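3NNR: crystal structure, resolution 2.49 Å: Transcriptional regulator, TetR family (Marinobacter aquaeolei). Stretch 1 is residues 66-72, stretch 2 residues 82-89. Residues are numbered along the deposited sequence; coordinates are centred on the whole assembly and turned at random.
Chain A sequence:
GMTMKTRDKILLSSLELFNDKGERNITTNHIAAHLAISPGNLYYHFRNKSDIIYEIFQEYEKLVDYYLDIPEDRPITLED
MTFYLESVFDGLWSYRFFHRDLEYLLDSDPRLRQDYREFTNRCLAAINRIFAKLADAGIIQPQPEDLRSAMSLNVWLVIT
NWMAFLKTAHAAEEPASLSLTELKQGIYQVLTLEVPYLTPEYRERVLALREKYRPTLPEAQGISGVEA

Stretch 1 (66-72) YYLDIPE
Stretch 2 82-89: TFYLESVF

This is an apolar, largely aromatic contact in which the C-terminal end of one helix and the loop after it lie against one side of a second helix, with no hydrogen bond between the two stretches.

Stretch 2 is helical throughout, its turns closed by backbone bonds such as Ser87 N to Phe83 O (2.9 Å) and a longer Val88 N to Tyr84 O (3.3 Å). Stretch 1 is helical through Tyr67 (phi/psi -65/-40); Leu68 is the first residue to leave helical values, at -95/31, and from Asp69 to Pro71 the chain is extended, with phi between -96 and -69 and psi between 99 and 134. The register is set by Tyr67 CA and Tyr84 CA, 6.7 Å apart. Together the stretches bury 362 Å².

Tyr67 has the largest share of that area. Its m rotamer (chi1 -61°, chi2 -34°) lays the ring over Ser87, whose CA-to-CB bond points toward stretch 1: Ser87 CB sits 3.9 Å from the centroid of the Tyr67 ring, 21° off its normal. A small residue suits this close approach, and the p rotamer of Ser87 (67°) lets OG donate to Phe83 O at 2.8 Å, satisfying the hydroxyl within its own helix. Phe83, in the t rotamer (155°, chi2 71°), turns an edge toward the face of Tyr67 in an offset edge-to-face pair, planes at 90° and centroids 5.8 Å apart; Tyr67 CD1 comes 3.8 Å from Phe83 CZ.

The carbonyl at the helix end is bordered by aromatic edges. Tyr67 O lies near the planes of both rings, 3.6 Å from Phe83 CE2 and 3.6 Å from Tyr84 CE1.

Tyr84 (m, -59°, chi2 -49°) is buried and serves the loop. Its CA-to-CB bond runs sideways, but the long side chain reaches Leu68, Ile70 and Pro71 in succession. Leu68, with chi1 -56° (m) and chi2 t, places CD2 4.1 Å from Tyr84 CD1 and equally 4.1 Å from Val88 CG2, one methyl touching residues a turn apart; Val88 is t (173°). Ile70 (m, m) brings CD1 to 3.5 Å from Tyr84 CZ, and Pro71 CD packs 3.4 Å from Tyr84 OH.

The intervening Asp69 points its CA-to-CB bond away and stays exposed, as suits a charged residue beside an apolar patch. Leu85 likewise points away on the second helix. The rule is economical: aromatic reach spans the gap, and a small serine admits a ring.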

ATOM      1  N   TYR A  66     -19.290 -10.800  -4.618  1.00 55.76           N
ATOM      2  CA  TYR A  66     -20.678 -10.464  -4.955  1.00 58.17           C
ATOM      3  C   TYR A  66     -20.671  -9.083  -5.636  1.00 59.27           C
ATOM      4  O   TYR A  66     -21.263  -8.936  -6.670  1.00 61.24           O
ATOM      5  CB  TYR A  66     -21.577 -10.510  -3.682  1.00 57.15           C
ATOM      6  CG  TYR A  66     -23.093 -10.591  -3.830  1.00 57.10           C
ATOM      7  CD1 TYR A  66     -23.703 -11.377  -4.816  1.00 59.19           C
ATOM      8  CD2 TYR A  66     -23.933  -9.998  -2.874  1.00 58.81           C
ATOM      9  CE1 TYR A  66     -25.121 -11.492  -4.900  1.00 58.87           C
ATOM     10  CE2 TYR A  66     -25.361 -10.103  -2.956  1.00 59.15           C
ATOM     11  CZ  TYR A  66     -25.956 -10.855  -3.967  1.00 62.32           C
ATOM     12  OH  TYR A  66     -27.377 -10.997  -4.027  1.00 62.16           O
ATOM     13  N   TYR A  67     -19.959  -8.098  -5.087  1.00 58.01           N
ATOM     14  CA  TYR A  67     -19.894  -6.796  -5.740  1.00 59.15           C
ATOM     15  C   TYR A  67     -19.190  -6.855  -7.107  1.00 60.68           C
ATOM     16  O   TYR A  67     -19.636  -6.206  -8.046  1.00 60.80           O
ATOM     17  CB  TYR A  67     -19.192  -5.743  -4.865  1.00 57.55           C
ATOM     18  CG  TYR A  67     -19.822  -5.425  -3.517  1.00 50.00           C
ATOM     19  CD1 TYR A  67     -21.203  -5.444  -3.323  1.00 46.71           C
ATOM     20  CD2 TYR A  67     -19.019  -4.998  -2.448  1.00 53.23           C
ATOM     21  CE1 TYR A  67     -21.764  -5.109  -2.088  1.00 59.11           C
ATOM     22  CE2 TYR A  67     -19.570  -4.652  -1.207  1.00 49.71           C
ATOM     23  CZ  TYR A  67     -20.934  -4.708  -1.036  1.00 63.48           C
ATOM     24  OH  TYR A  67     -21.478  -4.381   0.180  1.00 79.63           O
ATOM     25  N   LEU A  68     -18.111  -7.639  -7.208  1.00 61.83           N
ATOM     26  CA  LEU A  68     -17.315  -7.775  -8.453  1.00 61.88           C
ATOM     27  C   LEU A  68     -17.692  -8.961  -9.358  1.00 66.13           C
ATOM     28  O   LEU A  68     -16.808  -9.541 -10.036  1.00 67.08           O
ATOM     29  CB  LEU A  68     -15.844  -7.839  -8.106  1.00 56.40           C
ATOM     30  CG  LEU A  68     -15.309  -6.668  -7.297  1.00 59.70           C
ATOM     31  CD1 LEU A  68     -13.797  -6.846  -7.079  1.00 49.32           C
ATOM     32  CD2 LEU A  68     -15.632  -5.334  -8.002  1.00 55.20           C
ATOM     33  N   ASP A  69     -18.981  -9.324  -9.340  1.00 65.22           N
ATOM     34  CA  ASP A  69     -19.538 -10.352 -10.205  1.00 70.42           C
ATOM     35  C   ASP A  69     -20.072  -9.456 -11.303  1.00 72.83           C
ATOM     36  O   ASP A  69     -21.135  -8.832 -11.150  1.00 70.87           O
ATOM     37  CB  ASP A  69     -20.637 -11.165  -9.509  1.00 71.97           C
ATOM     38  CG  ASP A  69     -21.189 -12.291 -10.364  1.00 75.89           C
ATOM     39  OD1 ASP A  69     -20.883 -12.394 -11.574  1.00 81.29           O
ATOM     40  OD2 ASP A  69     -21.954 -13.081  -9.789  1.00 73.95           O
ATOM     41  N   ILE A  70     -19.274  -9.361 -12.371  1.00 75.46           N
ATOM     42  CA  ILE A  70     -19.544  -8.478 -13.498  1.00 76.79           C
ATOM     43  C   ILE A  70     -20.629  -9.079 -14.397  1.00 80.49           C
ATOM     44  O   ILE A  70     -20.496 -10.239 -14.825  1.00 80.35           O
ATOM     45  CB  ILE A  70     -18.276  -8.204 -14.381  1.00 76.67           C
ATOM     46  CG1 ILE A  70     -17.071  -7.783 -13.541  1.00 73.69           C
ATOM     47  CG2 ILE A  70     -18.574  -7.146 -15.477  1.00 78.61           C
ATOM     48  CD1 ILE A  70     -17.312  -6.642 -12.611  1.00 80.98           C
ATOM     49  N   PRO A  71     -21.702  -8.307 -14.669  1.00 82.59           N
ATOM     50  CA  PRO A  71     -22.707  -8.798 -15.605  1.00 91.32           C
ATOM     51  C   PRO A  71     -22.129  -8.843 -17.023  1.00 94.57           C
ATOM     52  O   PRO A  71     -21.453  -7.882 -17.441  1.00 93.50           O
ATOM     53  CB  PRO A  71     -23.847  -7.767 -15.508  1.00 92.90           C
ATOM     54  CG  PRO A  71     -23.519  -6.914 -14.364  1.00 86.00           C
ATOM     55  CD  PRO A  71     -22.088  -7.012 -14.095  1.00 80.70           C
ATOM     56  N   GLU A  72     -22.365  -9.966 -17.709  1.00 98.99           N
ATOM     57  CA  GLU A  72     -21.882 -10.191 -19.078  1.00102.34           C
ATOM     58  C   GLU A  72     -22.960  -9.963 -20.150  1.00105.53           C
ATOM     59  O   GLU A  72     -22.616  -9.783 -21.313  1.00109.07           O
ATOM     60  CB  GLU A  72     -21.273 -11.602 -19.207  1.00104.16           C
ATOM     61  CG  GLU A  72     -20.056 -11.882 -18.285  1.00101.97           C
ATOM     62  CD  GLU A  72     -18.843 -10.960 -18.533  1.00104.95           C
ATOM     63  OE1 GLU A  72     -18.680 -10.442 -19.662  1.00103.78           O
ATOM     64  OE2 GLU A  72     -18.043 -10.758 -17.587  1.00101.20           O
ATOM     65  N   THR A  82     -18.720   3.592 -10.836  1.00 67.09           N
ATOM     66  CA  THR A  82     -18.766   4.257  -9.534  1.00 65.70           C
ATOM     67  C   THR A  82     -19.202   3.290  -8.429  1.00 63.90           C
ATOM     68  O   THR A  82     -18.697   3.365  -7.309  1.00 63.69           O
ATOM     69  CB  THR A  82     -19.678   5.487  -9.556  1.00 64.98           C
ATOM     70  OG1 THR A  82     -20.983   5.090  -9.951  1.00 80.93           O
ATOM     71  CG2 THR A  82     -19.192   6.478 -10.554  1.00 65.22           C
ATOM     72  N   PHE A  83     -20.128   2.384  -8.747  1.00 66.49           N
ATOM     73  CA  PHE A  83     -20.561   1.374  -7.792  1.00 64.47           C
ATOM     74  C   PHE A  83     -19.372   0.438  -7.443  1.00 62.44           C
ATOM     75  O   PHE A  83     -19.035   0.257  -6.260  1.00 61.97           O
ATOM     76  CB  PHE A  83     -21.769   0.582  -8.279  1.00 67.28           C
ATOM     77  CG  PHE A  83     -21.834  -0.757  -7.652  1.00 69.39           C
ATOM     78  CD1 PHE A  83     -22.162  -0.875  -6.310  1.00 67.14           C
ATOM     79  CD2 PHE A  83     -21.433  -1.894  -8.358  1.00 67.79           C
ATOM     80  CE1 PHE A  83     -22.125  -2.120  -5.688  1.00 73.11           C
ATOM     81  CE2 PHE A  83     -21.418  -3.133  -7.757  1.00 67.72           C
ATOM     82  CZ  PHE A  83     -21.762  -3.253  -6.415  1.00 71.94           C
ATOM     83  N   TYR A  84     -18.719  -0.134  -8.456  1.00 61.08           N
ATOM     84  CA  TYR A  84     -17.574  -1.015  -8.199  1.00 57.10           C
ATOM     85  C   TYR A  84     -16.532  -0.332  -7.307  1.00 58.97           C
ATOM     86  O   TYR A  84     -16.016  -0.949  -6.353  1.00 59.30           O
ATOM     87  CB  TYR A  84     -16.876  -1.508  -9.488  1.00 58.22           C
ATOM     88  CG  TYR A  84     -17.745  -2.290 -10.471  1.00 57.74           C
ATOM     89  CD1 TYR A  84     -18.550  -3.343 -10.049  1.00 58.68           C
ATOM     90  CD2 TYR A  84     -17.714  -2.011 -11.838  1.00 60.53           C
ATOM     91  CE1 TYR A  84     -19.337  -4.075 -10.956  1.00 61.38           C
ATOM     92  CE2 TYR A  84     -18.522  -2.730 -12.759  1.00 63.32           C
ATOM     93  CZ  TYR A  84     -19.321  -3.756 -12.313  1.00 58.50           C
ATOM     94  OH  TYR A  84     -20.117  -4.451 -13.200  1.00 77.47           O
ATOM     95  N   LEU A  85     -16.232   0.936  -7.602  1.00 59.15           N
ATOM     96  CA  LEU A  85     -15.237   1.689  -6.837  1.00 57.25           C
ATOM     97  C   LEU A  85     -15.717   1.998  -5.427  1.00 55.39           C
ATOM     98  O   LEU A  85     -15.050   1.661  -4.486  1.00 54.76           O
ATOM     99  CB  LEU A  85     -14.812   2.979  -7.563  1.00 58.65           C
ATOM    100  CG  LEU A  85     -13.948   2.805  -8.799  1.00 60.90           C
ATOM    101  CD1 LEU A  85     -13.740   4.145  -9.466  1.00 66.83           C
ATOM    102  CD2 LEU A  85     -12.624   2.181  -8.422  1.00 59.73           C
ATOM    103  N   GLU A  86     -16.878   2.611  -5.290  1.00 58.56           N
ATOM    104  CA  GLU A  86     -17.410   2.938  -3.949  1.00 60.43           C
ATOM    105  C   GLU A  86     -17.566   1.736  -3.005  1.00 59.05           C
ATOM    106  O   GLU A  86     -17.205   1.817  -1.829  1.00 59.94           O
ATOM    107  CB  GLU A  86     -18.753   3.669  -4.041  1.00 60.88           C
ATOM    108  CG  GLU A  86     -18.612   5.147  -4.465  1.00 69.06           C
ATOM    109  CD  GLU A  86     -19.883   5.979  -4.277  1.00 73.22           C
ATOM    110  OE1 GLU A  86     -20.753   5.631  -3.448  1.00 84.73           O
ATOM    111  OE2 GLU A  86     -19.988   7.021  -4.938  1.00 81.31           O
ATOM    112  N   SER A  87     -18.093   0.639  -3.546  1.00 57.87           N
ATOM    113  CA  SER A  87     -18.391  -0.560  -2.774  1.00 54.56           C
ATOM    114  C   SER A  87     -17.140  -1.242  -2.263  1.00 51.05           C
ATOM    115  O   SER A  87     -17.125  -1.709  -1.137  1.00 49.89           O
ATOM    116  CB  SER A  87     -19.269  -1.524  -3.597  1.00 57.93           C
ATOM    117  OG  SER A  87     -18.591  -2.075  -4.711  1.00 55.01           O
ATOM    118  N   VAL A  88     -16.103  -1.293  -3.100  1.00 50.99           N
ATOM    119  CA  VAL A  88     -14.801  -1.820  -2.711  1.00 51.52           C
ATOM    120  C   VAL A  88     -14.183  -0.892  -1.639  1.00 51.43           C
ATOM    121  O   VAL A  88     -13.666  -1.390  -0.661  1.00 49.95           O
ATOM    122  CB  VAL A  88     -13.850  -2.015  -3.933  1.00 51.95           C
ATOM    123  CG1 VAL A  88     -12.479  -2.382  -3.490  1.00 47.47           C
ATOM    124  CG2 VAL A  88     -14.392  -3.114  -4.835  1.00 53.42           C
ATOM    125  N   PHE A  89     -14.250   0.434  -1.818  1.00 54.15           N
ATOM    126  CA  PHE A  89     -13.733   1.357  -0.783  1.00 55.48           C
ATOM    127  C   PHE A  89     -14.484   1.193   0.541  1.00 54.21           C
ATOM    128  O   PHE A  89     -13.841   1.161   1.583  1.00 52.09           O
ATOM    129  CB  PHE A  89     -13.675   2.834  -1.220  1.00 55.99           C
ATOM    130  CG  PHE A  89     -12.406   3.205  -1.946  1.00 50.36           C
ATOM    131  CD1 PHE A  89     -11.233   3.428  -1.236  1.00 61.52           C
ATOM    132  CD2 PHE A  89     -12.376   3.358  -3.317  1.00 53.93           C
ATOM    133  CE1 PHE A  89     -10.040   3.772  -1.904  1.00 53.48           C
ATOM    134  CE2 PHE A  89     -11.207   3.712  -3.978  1.00 54.82           C
ATOM    135  CZ  PHE A  89     -10.043   3.913  -3.275  1.00 55.84           C
TER